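Local coordinates for type III Pentaketide Synthase (Neurospora crassa, PDB 3EUO), which probably transfers acyl groups, as a pentaketide-forming type III polyketide synthase of the chalcone and stilbene synthase family, at residues R343-D346 with M347-L350; Q280-S283 with S284-K287; L84-E87 with A88-A92; G146-A149 with L150-A153. All blocks are in the same frame, centred on the assembly; numbering follows the deposited sequence.

Along the chain the order is contact 3, contact 4, contact 2 and contact 1. Contacts 3 and 4 lie on helices 70-96 and 145-162 in the N-terminal half of the synthase, their centres about 17 Å apart; both helices pack on strand 168-175, and helix 145-162 also reaches strands 224-233 and 370-378. Contacts 2 and 1 belong to the C-terminal half and lie at the surface, their centres about 22 Å apart. The widest separation, about 35 Å between centres, is that of contacts 2 and 3. No two contacts touch. Together they sample the inner helix, an outer helix and the periphery of the layered fold expected of the thiolase-like superfamily.

Contact 1 (R343-D346 with M347-L350); sequences REKD and MDAL
Glu-344 O receives the backbone N-H of Asp-348, 3.2 Å from O to N and fairly straight at 161°. Met-347 N also approaches Glu-344 O, at 3.1 Å, but its 131° angle makes that bond weak. One residue further on, Ala-349 N donates to Lys-345 O over 3.2 Å. Asp-348 turns its carboxylate back over this first turn: a chi1 of -67° keeps CG beside the backbone N, and Asp-348 OD2 accepts from water 1 at 2.7 Å. The same water donates to Arg-343 O at 2.8 Å. It also accepts from Lys-345 NZ, at 3.3 Å. The water thereby bridges opposite charges, since Lys-345 NZ and Asp-348 OD2 stand 5.0 Å apart. The setting is the short helix 345-348, with Glu-344 at its N-cap position. Outside the water bridge, Asp-348 OD1 forms a salt bridge with Arg-378. With an alanine here, Arg-378 would probably be left without this acidic mate and the water would lose one of its anchors. Further out, Glu-344 OE1 and Asp-346 OD1 both make salt bridges with Arg-341 NH1, while Met-347 is buried against Asp-322 of helix 318-327.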
ATOM      1  N   ARG A 343      14.773  24.288  -4.672  1.00 17.94           N
ATOM      2  CA  ARG A 343      16.034  24.678  -4.040  1.00 18.42           C
ATOM      3  C   ARG A 343      17.180  24.917  -5.031  1.00 18.96           C
ATOM      4  O   ARG A 343      18.327  25.095  -4.619  1.00 18.91           O
ATOM      5  CB  ARG A 343      16.434  23.695  -2.919  1.00 18.60           C
ATOM      6  CG  ARG A 343      16.435  22.206  -3.300  1.00 17.36           C
ATOM      7  CD  ARG A 343      17.569  21.838  -4.247  1.00 16.79           C
ATOM      8  NE  ARG A 343      17.664  20.395  -4.483  1.00 16.32           N
ATOM      9  CZ  ARG A 343      18.375  19.546  -3.738  1.00 17.01           C
ATOM     10  NH1 ARG A 343      19.065  19.976  -2.685  1.00 18.07           N
ATOM     11  NH2 ARG A 343      18.396  18.256  -4.045  1.00 16.69           N
ATOM     12  N   GLU A 344      16.867  24.932  -6.328  1.00 19.57           N
ATOM     13  CA  GLU A 344      17.870  25.197  -7.363  1.00 20.93           C
ATOM     14  C   GLU A 344      18.020  26.703  -7.601  1.00 21.61           C
ATOM     15  O   GLU A 344      17.072  27.464  -7.386  1.00 21.46           O
ATOM     16  CB  GLU A 344      17.525  24.455  -8.657  1.00 20.80           C
ATOM     17  CG  GLU A 344      17.528  22.933  -8.478  1.00 21.40           C
ATOM     18  CD  GLU A 344      17.311  22.153  -9.764  1.00 21.88           C
ATOM     19  OE1 GLU A 344      16.998  22.762 -10.813  1.00 23.24           O
ATOM     20  OE2 GLU A 344      17.450  20.910  -9.718  1.00 24.82           O
ATOM     21  N   LYS A 345      19.207  27.124  -8.033  1.00 23.03           N
ATOM     22  CA  LYS A 345      19.532  28.555  -8.146  1.00 24.57           C
ATOM     23  C   LYS A 345      18.591  29.359  -9.048  1.00 24.93           C
ATOM     24  O   LYS A 345      18.248  30.496  -8.723  1.00 25.41           O
ATOM     25  CB  LYS A 345      20.983  28.765  -8.593  1.00 24.87           C
ATOM     26  CG  LYS A 345      22.042  28.198  -7.656  1.00 26.97           C
ATOM     27  CD  LYS A 345      22.223  29.036  -6.390  1.00 31.53           C
ATOM     28  CE  LYS A 345      23.332  28.468  -5.493  1.00 32.86           C
ATOM     29  NZ  LYS A 345      22.978  27.132  -4.918  1.00 34.29           N
ATOM     30  N   ASP A 346      18.169  28.792 -10.174  1.00 25.52           N
ATOM     31  CA  ASP A 346      17.320  29.566 -11.083  1.00 25.86           C
ATOM     32  C   ASP A 346      15.902  29.754 -10.542  1.00 25.28           C
ATOM     33  O   ASP A 346      15.182  30.662 -10.964  1.00 25.20           O
ATOM     34  CB  ASP A 346      17.351  29.034 -12.524  1.00 26.73           C
ATOM     35  CG  ASP A 346      17.006  27.574 -12.619  1.00 28.41           C
ATOM     36  OD1 ASP A 346      16.515  27.010 -11.619  1.00 31.78           O
ATOM     37  OD2 ASP A 346      17.227  26.984 -13.702  1.00 31.36           O
ATOM     38  N   MET A 347      15.514  28.913  -9.585  1.00 24.35           N
ATOM     39  CA  MET A 347      14.272  29.144  -8.852  1.00 23.64           C
ATOM     40  C   MET A 347      14.443  30.254  -7.802  1.00 23.88           C
ATOM     41  O   MET A 347      13.559  31.103  -7.652  1.00 23.34           O
ATOM     42  CB  MET A 347      13.708  27.842  -8.258  1.00 22.83           C
ATOM     43  CG  MET A 347      13.076  26.886  -9.306  1.00 21.10           C
ATOM     44  SD  MET A 347      11.680  27.523 -10.270  1.00 12.65           S
ATOM     45  CE  MET A 347      12.474  27.889 -11.840  1.00 18.21           C
ATOM     46  N   ASP A 348      15.587  30.273  -7.110  1.00 24.43           N
ATOM     47  CA  ASP A 348      15.905  31.368  -6.183  1.00 25.32           C
ATOM     48  C   ASP A 348      15.727  32.722  -6.870  1.00 25.86           C
ATOM     49  O   ASP A 348      15.256  33.683  -6.252  1.00 26.30           O
ATOM     50  CB  ASP A 348      17.334  31.249  -5.630  1.00 25.23           C
ATOM     51  CG  ASP A 348      17.526  30.039  -4.715  1.00 25.70           C
ATOM     52  OD1 ASP A 348      16.526  29.404  -4.307  1.00 25.60           O
ATOM     53  OD2 ASP A 348      18.693  29.723  -4.396  1.00 24.68           O
ATOM     54  N   ALA A 349      16.073  32.768  -8.156  1.00 26.51           N
ATOM     55  CA  ALA A 349      16.013  33.994  -8.970  1.00 26.92           C
ATOM     56  C   ALA A 349      14.594  34.492  -9.242  1.00 27.23           C
ATOM     57  O   ALA A 349      14.398  35.654  -9.609  1.00 27.46           O
ATOM     58  CB  ALA A 349      16.764  33.788 -10.287  1.00 27.18           C
ATOM     59  N   LEU A 350      13.608  33.621  -9.062  1.00 27.11           N
ATOM     60  CA  LEU A 350      12.218  33.995  -9.293  1.00 27.34           C
ATOM     61  C   LEU A 350      11.420  34.171  -7.997  1.00 27.27           C
ATOM     62  O   LEU A 350      10.201  34.335  -8.040  1.00 27.29           O
ATOM     63  CB  LEU A 350      11.541  32.983 -10.225  1.00 27.24           C
ATOM     64  CG  LEU A 350      12.044  32.932 -11.670  1.00 27.66           C
ATOM     65  CD1 LEU A 350      11.605  31.642 -12.348  1.00 27.56           C
ATOM     66  CD2 LEU A 350      11.577  34.153 -12.462  1.00 28.17           C
TER
HETATM   67  O   HOH W   1      19.835  27.314  -3.979  1.00 29.22           O

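Contact 2 (Q280-S283 with S284-K287); sequences QLPS and SYQK
Pro-282 O accepts the backbone N-H of Tyr-285 at 3.1 Å from O to N, the one hydrogen bond joining 280-283 to 284-287. The bond is nearly straight at the hydrogen (159°), yet the donor stands 56° out of the carbonyl plane, consistent with the tight reversal of the chain. Beside this bond, the proline and the tyrosine pack against each other: Pro-282 CD lies obliquely to the aromatic ring, 4.3 Å from Tyr-285 CD2. Leu-281 adds its CD1 branch, 3.7 Å from Tyr-285 O and 4.5 Å from Tyr-285 CB. Gln-286 reaches back instead toward the middle of the reversal, with CG 3.6 Å from Ser-283 O. The chi1 of Tyr-285, -65°, sets the ring alongside Pro-282, where it also meets Tyr-359 of strand 359-366 in a T-shaped stack. Its OH hydrogen-bonds to Glu-358 N, just before that strand. Leu-281 and Pro-282 touch Tyr-359 as well, and Gln-286 N is held by Asp-290 OD2. The arrangement is a type I beta turn from Pro-282 to Tyr-285, set in the surface loop that connects helix 258-277 to strand 292-295.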
ATOM      1  N   GLN A 280       6.369  28.099  16.768  1.00 27.34           N
ATOM      2  CA  GLN A 280       7.704  27.764  16.269  1.00 27.43           C
ATOM      3  C   GLN A 280       8.168  28.725  15.172  1.00 27.13           C
ATOM      4  O   GLN A 280       9.359  28.786  14.858  1.00 27.32           O
ATOM      5  CB  GLN A 280       7.735  26.327  15.729  1.00 27.24           C
ATOM      6  CG  GLN A 280       7.385  25.261  16.750  1.00 28.17           C
ATOM      7  CD  GLN A 280       7.136  23.902  16.121  1.00 28.19           C
ATOM      8  OE1 GLN A 280       7.906  23.442  15.268  1.00 28.13           O
ATOM      9  NE2 GLN A 280       6.054  23.248  16.541  1.00 29.03           N
ATOM     10  N   LEU A 281       7.225  29.467  14.592  1.00 26.52           N
ATOM     11  CA  LEU A 281       7.521  30.338  13.454  1.00 26.28           C
ATOM     12  C   LEU A 281       7.750  31.796  13.857  1.00 25.75           C
ATOM     13  O   LEU A 281       7.048  32.312  14.731  1.00 25.55           O
ATOM     14  CB  LEU A 281       6.405  30.258  12.403  1.00 26.17           C
ATOM     15  CG  LEU A 281       5.993  28.890  11.842  1.00 27.61           C
ATOM     16  CD1 LEU A 281       5.110  29.079  10.634  1.00 27.49           C
ATOM     17  CD2 LEU A 281       7.195  28.014  11.483  1.00 28.18           C
ATOM     18  N   PRO A 282       8.735  32.460  13.220  1.00 25.74           N
ATOM     19  CA  PRO A 282       9.002  33.893  13.408  1.00 25.61           C
ATOM     20  C   PRO A 282       7.836  34.768  12.946  1.00 25.52           C
ATOM     21  O   PRO A 282       6.930  34.281  12.264  1.00 25.20           O
ATOM     22  CB  PRO A 282      10.215  34.146  12.503  1.00 25.72           C
ATOM     23  CG  PRO A 282      10.825  32.830  12.288  1.00 25.78           C
ATOM     24  CD  PRO A 282       9.688  31.860  12.272  1.00 25.52           C
ATOM     25  N   SER A 283       7.878  36.053  13.306  1.00 25.34           N
ATOM     26  CA  SER A 283       6.825  37.004  12.943  1.00 25.43           C
ATOM     27  C   SER A 283       6.678  37.201  11.438  1.00 25.23           C
ATOM     28  O   SER A 283       5.593  37.512  10.952  1.00 25.35           O
ATOM     29  CB  SER A 283       7.041  38.359  13.631  1.00 25.47           C
ATOM     30  OG  SER A 283       8.337  38.872  13.391  1.00 26.52           O
ATOM     31  N   SER A 284       7.775  37.021  10.709  1.00 25.23           N
ATOM     32  CA  SER A 284       7.777  37.203   9.255  1.00 25.20           C
ATOM     33  C   SER A 284       7.145  36.034   8.486  1.00 24.80           C
ATOM     34  O   SER A 284       7.051  36.070   7.255  1.00 24.30           O
ATOM     35  CB  SER A 284       9.196  37.493   8.757  1.00 25.28           C
ATOM     36  OG  SER A 284      10.121  36.560   9.282  1.00 27.22           O
ATOM     37  N   TYR A 285       6.714  35.006   9.212  1.00 24.59           N
ATOM     38  CA  TYR A 285       6.018  33.865   8.613  1.00 24.63           C
ATOM     39  C   TYR A 285       4.685  33.639   9.319  1.00 25.31           C
ATOM     40  O   TYR A 285       4.549  32.757  10.168  1.00 25.33           O
ATOM     41  CB  TYR A 285       6.914  32.615   8.620  1.00 24.23           C
ATOM     42  CG  TYR A 285       8.132  32.798   7.748  1.00 23.19           C
ATOM     43  CD1 TYR A 285       8.090  32.490   6.384  1.00 22.28           C
ATOM     44  CD2 TYR A 285       9.316  33.324   8.270  1.00 22.84           C
ATOM     45  CE1 TYR A 285       9.199  32.679   5.576  1.00 22.40           C
ATOM     46  CE2 TYR A 285      10.430  33.517   7.466  1.00 22.33           C
ATOM     47  CZ  TYR A 285      10.365  33.199   6.126  1.00 22.82           C
ATOM     48  OH  TYR A 285      11.466  33.389   5.333  1.00 22.91           O
ATOM     49  N   GLN A 286       3.709  34.464   8.948  1.00 25.88           N
ATOM     50  CA  GLN A 286       2.409  34.523   9.613  1.00 27.03           C
ATOM     51  C   GLN A 286       1.242  34.378   8.652  1.00 26.69           C
ATOM     52  O   GLN A 286       0.166  33.917   9.043  1.00 27.31           O
ATOM     53  CB  GLN A 286       2.254  35.858  10.338  1.00 27.52           C
ATOM     54  CG  GLN A 286       2.571  35.816  11.817  1.00 30.49           C
ATOM     55  CD  GLN A 286       1.629  36.702  12.627  1.00 33.72           C
ATOM     56  OE1 GLN A 286       1.336  36.417  13.789  1.00 36.05           O
ATOM     57  NE2 GLN A 286       1.150  37.780  12.015  1.00 35.87           N
ATOM     58  N   LYS A 287       1.447  34.798   7.407  1.00 26.33           N
ATOM     59  CA  LYS A 287       0.377  34.816   6.408  1.00 25.97           C
ATOM     60  C   LYS A 287       0.784  34.008   5.167  1.00 24.93           C
ATOM     61  O   LYS A 287       1.975  33.824   4.926  1.00 24.32           O
ATOM     62  CB  LYS A 287      -0.007  36.264   6.047  1.00 26.15           C
ATOM     63  CG  LYS A 287       1.051  37.047   5.274  1.00 26.93           C
ATOM     64  CD  LYS A 287       0.556  38.438   4.866  1.00 27.29           C
ATOM     65  CE  LYS A 287       1.663  39.258   4.220  1.00 28.55           C
ATOM     66  NZ  LYS A 287       2.777  39.541   5.174  1.00 29.36           N
TER

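Contact 3 (L84-E87 with A88-A92); sequences LAVE and ASRKA
Leu-84 O accepts from Ala-88 N and begins an unbroken ladder of four i to i+4 bonds, continued by Ala-85 with Ser-89, Val-86 with Arg-90 and Glu-87 with Lys-91. The regular spacing identifies 84-92 as alpha-helix within helix 70-96. One rung carries a second donor. With Ser-89 OG anti to the carbonyl carbon of its own residue (chi1 -63°), the hydroxyl comes back along the helix to donate to Ala-85 O at 2.8 Å, while Ser-89 N reaches the same oxygen at 3.0 Å from the opposite face of the carbonyl plane. The buried hydroxyl is thereby satisfied where Ser-89 packs on Leu-170 and Leu-172 of strand 168-175.

On another side of the helix, Val-86 and Arg-90 run side by side, pointing the same way, with CG1 of Val-86 3.6 Å from NE of Arg-90. Glu-87 folds at chi2 (64°) so that its carboxylate lies between Arg-90 and Lys-91, crossing the arginine at about a right angle with the two planes 45° apart. Neither basic group pairs with it directly: Glu-87 OE2 and Lys-91 NZ stay 4.5 Å apart, and Glu-87 OE1 and Arg-90 NE 4.8 Å. Water 3 spans the first gap, donating to Glu-87 OE2 at 2.8 Å and accepting from Lys-91 NZ at 3.1 Å. Water 2 donates to Glu-87 OE1 at 2.8 Å and takes a weak bond from Arg-90 NE, in the guanidinium plane. Lys-91 NZ is also held by Val-10 O and Gln-11 OE1 of strand 4-11. On this side of the helix the opposite charges are thus linked through water, and their attraction is probably softened by it.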
ATOM      1  N   LEU A  84      13.979   4.173 -13.317  1.00 13.90           N
ATOM      2  CA  LEU A  84      13.833   5.577 -12.934  1.00 13.61           C
ATOM      3  C   LEU A  84      13.842   5.681 -11.415  1.00 13.18           C
ATOM      4  O   LEU A  84      14.490   6.563 -10.840  1.00 13.05           O
ATOM      5  CB  LEU A  84      12.517   6.156 -13.478  1.00 13.53           C
ATOM      6  CG  LEU A  84      12.241   6.082 -14.980  1.00 14.04           C
ATOM      7  CD1 LEU A  84      10.823   6.554 -15.294  1.00 14.63           C
ATOM      8  CD2 LEU A  84      13.278   6.887 -15.756  1.00 15.30           C
ATOM      9  N   ALA A  85      13.124   4.764 -10.773  1.00 12.94           N
ATOM     10  CA  ALA A  85      13.028   4.732  -9.315  1.00 12.67           C
ATOM     11  C   ALA A  85      14.384   4.413  -8.684  1.00 12.58           C
ATOM     12  O   ALA A  85      14.751   4.981  -7.649  1.00 12.70           O
ATOM     13  CB  ALA A  85      11.986   3.718  -8.885  1.00 13.11           C
ATOM     14  N   VAL A  86      15.125   3.510  -9.318  1.00 12.52           N
ATOM     15  CA  VAL A  86      16.451   3.143  -8.839  1.00 12.81           C
ATOM     16  C   VAL A  86      17.372   4.370  -8.916  1.00 13.36           C
ATOM     17  O   VAL A  86      18.068   4.684  -7.953  1.00 13.47           O
ATOM     18  CB  VAL A  86      17.040   1.928  -9.603  1.00 12.54           C
ATOM     19  CG1 VAL A  86      18.498   1.686  -9.214  1.00 12.56           C
ATOM     20  CG2 VAL A  86      16.212   0.661  -9.333  1.00 11.32           C
ATOM     21  N   GLU A  87      17.340   5.077 -10.042  1.00 14.01           N
ATOM     22  CA  GLU A  87      18.222   6.242 -10.220  1.00 14.67           C
ATOM     23  C   GLU A  87      17.867   7.423  -9.305  1.00 14.53           C
ATOM     24  O   GLU A  87      18.760   8.064  -8.738  1.00 14.61           O
ATOM     25  CB  GLU A  87      18.271   6.654 -11.696  1.00 15.24           C
ATOM     26  CG  GLU A  87      19.129   7.890 -12.003  1.00 17.98           C
ATOM     27  CD  GLU A  87      20.622   7.700 -11.709  1.00 21.73           C
ATOM     28  OE1 GLU A  87      21.086   6.549 -11.536  1.00 23.12           O
ATOM     29  OE2 GLU A  87      21.337   8.722 -11.659  1.00 24.31           O
ATOM     30  N   ALA A  88      16.568   7.699  -9.151  1.00 14.09           N
ATOM     31  CA  ALA A  88      16.097   8.749  -8.241  1.00 13.73           C
ATOM     32  C   ALA A  88      16.521   8.447  -6.800  1.00 13.95           C
ATOM     33  O   ALA A  88      17.013   9.321  -6.091  1.00 13.89           O
ATOM     34  CB  ALA A  88      14.579   8.892  -8.330  1.00 14.12           C
ATOM     35  N   SER A  89      16.333   7.197  -6.389  1.00 13.55           N
ATOM     36  CA  SER A  89      16.725   6.746  -5.058  1.00 13.68           C
ATOM     37  C   SER A  89      18.231   6.855  -4.852  1.00 14.71           C
ATOM     38  O   SER A  89      18.678   7.257  -3.775  1.00 14.22           O
ATOM     39  CB  SER A  89      16.262   5.306  -4.823  1.00 13.56           C
ATOM     40  OG  SER A  89      14.841   5.217  -4.871  1.00 12.33           O
ATOM     41  N   ARG A  90      19.000   6.487  -5.882  1.00 14.92           N
ATOM     42  CA  ARG A  90      20.459   6.588  -5.825  1.00 16.86           C
ATOM     43  C   ARG A  90      20.919   8.023  -5.574  1.00 16.42           C
ATOM     44  O   ARG A  90      21.826   8.257  -4.778  1.00 16.63           O
ATOM     45  CB  ARG A  90      21.102   6.075  -7.113  1.00 16.57           C
ATOM     46  CG  ARG A  90      21.160   4.561  -7.234  1.00 19.25           C
ATOM     47  CD  ARG A  90      22.069   4.130  -8.405  1.00 20.00           C
ATOM     48  NE  ARG A  90      21.928   2.706  -8.723  1.00 26.07           N
ATOM     49  CZ  ARG A  90      22.476   1.710  -8.024  1.00 27.78           C
ATOM     50  NH1 ARG A  90      23.220   1.960  -6.948  1.00 29.33           N
ATOM     51  NH2 ARG A  90      22.277   0.451  -8.405  1.00 28.20           N
ATOM     52  N   LYS A  91      20.299   8.972  -6.269  1.00 16.06           N
ATOM     53  CA  LYS A  91      20.701  10.376  -6.171  1.00 16.18           C
ATOM     54  C   LYS A  91      20.321  10.982  -4.828  1.00 15.94           C
ATOM     55  O   LYS A  91      21.074  11.776  -4.263  1.00 15.98           O
ATOM     56  CB  LYS A  91      20.122  11.189  -7.330  1.00 16.40           C
ATOM     57  CG  LYS A  91      20.737  10.811  -8.681  1.00 15.91           C
ATOM     58  CD  LYS A  91      20.358  11.776  -9.798  1.00 17.18           C
ATOM     59  CE  LYS A  91      18.964  11.533 -10.327  1.00 15.92           C
ATOM     60  NZ  LYS A  91      18.694  12.363 -11.559  1.00 17.02           N
ATOM     61  N   ALA A  92      19.151  10.601  -4.323  1.00 15.43           N
ATOM     62  CA  ALA A  92      18.716  11.029  -2.996  1.00 15.23           C
ATOM     63  C   ALA A  92      19.683  10.513  -1.935  1.00 15.03           C
ATOM     64  O   ALA A  92      20.120  11.271  -1.076  1.00 15.22           O
ATOM     65  CB  ALA A  92      17.293  10.555  -2.717  1.00 15.28           C
TER
HETATM   66  O   HOH W   2      20.638   3.827 -11.439  1.00 30.42           O
HETATM   67  O   HOH W   3      20.655  10.818 -13.422  1.00 30.53           O

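Contact 4 (G146-A149 with L150-A153); sequences GLAA and LRTA
Arg-151 folds its guanidinium back over the preceding turn of helix, so that Ala-148 O lies over one face of the group and Ala-148 CB is 4.1 Å from Arg-151 NH2. The side chain sets out extended (chi1 175°) and bends at chi3 (49°), which turns the flat group to this position. Its N-H groups have acidic partners on two sides of the dimer boundary: NH2 makes a salt bridge with Glu-372 of the same chain, and NH1 one with Glu-134 of the second subunit. The buried positive charge is thus probably well balanced.

The carbonyl of Ala-148 is gripped twice from opposite faces of its plane, by Thr-152 N at 3.0 Å and by Thr-152 OG1 at 2.9 Å. A valine in place of Thr-152 has no hydroxyl to donate, and Ala-148 O would probably lose one of these two grips. Regular bonds continue the helix, including a nearly straight one (169°) from Ala-153 N to Ala-149 O at 2.8 Å. Leu-147 and Leu-150 meet through their CD2 methyls at 4.2 Å.

Ala-149 and Ala-153 pack on strands 105-109 and 168-175, whereas Leu-147 and Leu-150 pack on strands 370-378 and 224-233. Such a helix, sandwiched between sheet halves just after Cys-143, which is found as 3-sulfinoalanine, is consistent with the buried central helix of the thiolase fold.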
ATOM      1  N   GLY A 146       2.867  11.209  -2.760  1.00 11.58           N
ATOM      2  CA  GLY A 146       4.184  11.735  -2.396  1.00 10.95           C
ATOM      3  C   GLY A 146       4.151  12.299  -0.991  1.00 11.21           C
ATOM      4  O   GLY A 146       4.928  11.887  -0.127  1.00 10.52           O
ATOM      5  N   LEU A 147       3.232  13.231  -0.751  1.00 11.43           N
ATOM      6  CA  LEU A 147       3.089  13.787   0.594  1.00 11.84           C
ATOM      7  C   LEU A 147       2.561  12.772   1.616  1.00 11.98           C
ATOM      8  O   LEU A 147       2.931  12.824   2.797  1.00 11.91           O
ATOM      9  CB  LEU A 147       2.245  15.067   0.578  1.00 12.16           C
ATOM     10  CG  LEU A 147       2.919  16.287  -0.066  1.00 12.70           C
ATOM     11  CD1 LEU A 147       2.076  17.541   0.139  1.00 12.88           C
ATOM     12  CD2 LEU A 147       4.359  16.494   0.445  1.00 14.04           C
ATOM     13  N   ALA A 148       1.708  11.844   1.178  1.00 11.87           N
ATOM     14  CA  ALA A 148       1.244  10.782   2.078  1.00 11.98           C
ATOM     15  C   ALA A 148       2.402   9.881   2.518  1.00 11.95           C
ATOM     16  O   ALA A 148       2.503   9.509   3.696  1.00 11.68           O
ATOM     17  CB  ALA A 148       0.121   9.950   1.438  1.00 11.83           C
ATOM     18  N   ALA A 149       3.273   9.536   1.571  1.00 11.68           N
ATOM     19  CA  ALA A 149       4.453   8.738   1.881  1.00 12.01           C
ATOM     20  C   ALA A 149       5.380   9.489   2.833  1.00 12.09           C
ATOM     21  O   ALA A 149       5.906   8.900   3.773  1.00 12.04           O
ATOM     22  CB  ALA A 149       5.189   8.347   0.594  1.00 12.17           C
ATOM     23  N   LEU A 150       5.557  10.790   2.597  1.00 11.96           N
ATOM     24  CA  LEU A 150       6.389  11.609   3.473  1.00 12.12           C
ATOM     25  C   LEU A 150       5.878  11.628   4.922  1.00 12.03           C
ATOM     26  O   LEU A 150       6.665  11.487   5.857  1.00 11.90           O
ATOM     27  CB  LEU A 150       6.519  13.046   2.938  1.00 12.39           C
ATOM     28  CG  LEU A 150       7.515  13.945   3.679  1.00 12.84           C
ATOM     29  CD1 LEU A 150       8.961  13.456   3.524  1.00 12.21           C
ATOM     30  CD2 LEU A 150       7.370  15.389   3.221  1.00 12.14           C
ATOM     31  N   ARG A 151       4.567  11.802   5.088  1.00 12.12           N
ATOM     32  CA  ARG A 151       3.951  11.865   6.414  1.00 12.81           C
ATOM     33  C   ARG A 151       4.037  10.508   7.116  1.00 13.00           C
ATOM     34  O   ARG A 151       4.305  10.428   8.327  1.00 12.65           O
ATOM     35  CB  ARG A 151       2.492  12.326   6.282  1.00 13.12           C
ATOM     36  CG  ARG A 151       1.686  12.312   7.587  1.00 13.35           C
ATOM     37  CD  ARG A 151       0.262  12.864   7.396  1.00 13.66           C
ATOM     38  NE  ARG A 151      -0.413  12.270   6.244  1.00 14.90           N
ATOM     39  CZ  ARG A 151      -0.893  11.029   6.213  1.00 15.77           C
ATOM     40  NH1 ARG A 151      -0.783  10.246   7.282  1.00 15.36           N
ATOM     41  NH2 ARG A 151      -1.477  10.570   5.108  1.00 16.51           N
ATOM     42  N   THR A 152       3.809   9.444   6.352  1.00 12.59           N
ATOM     43  CA  THR A 152       3.941   8.089   6.872  1.00 12.53           C
ATOM     44  C   THR A 152       5.383   7.853   7.326  1.00 12.38           C
ATOM     45  O   THR A 152       5.605   7.384   8.434  1.00 12.39           O
ATOM     46  CB  THR A 152       3.518   7.041   5.838  1.00 12.52           C
ATOM     47  OG1 THR A 152       2.150   7.275   5.473  1.00 12.85           O
ATOM     48  CG2 THR A 152       3.650   5.624   6.413  1.00 12.62           C
ATOM     49  N   ALA A 153       6.345   8.211   6.476  1.00 12.45           N
ATOM     50  CA  ALA A 153       7.764   8.160   6.840  1.00 12.21           C
ATOM     51  C   ALA A 153       8.084   8.947   8.117  1.00 12.37           C
ATOM     52  O   ALA A 153       8.894   8.500   8.927  1.00 11.75           O
ATOM     53  CB  ALA A 153       8.633   8.643   5.697  1.00 12.29           C
TER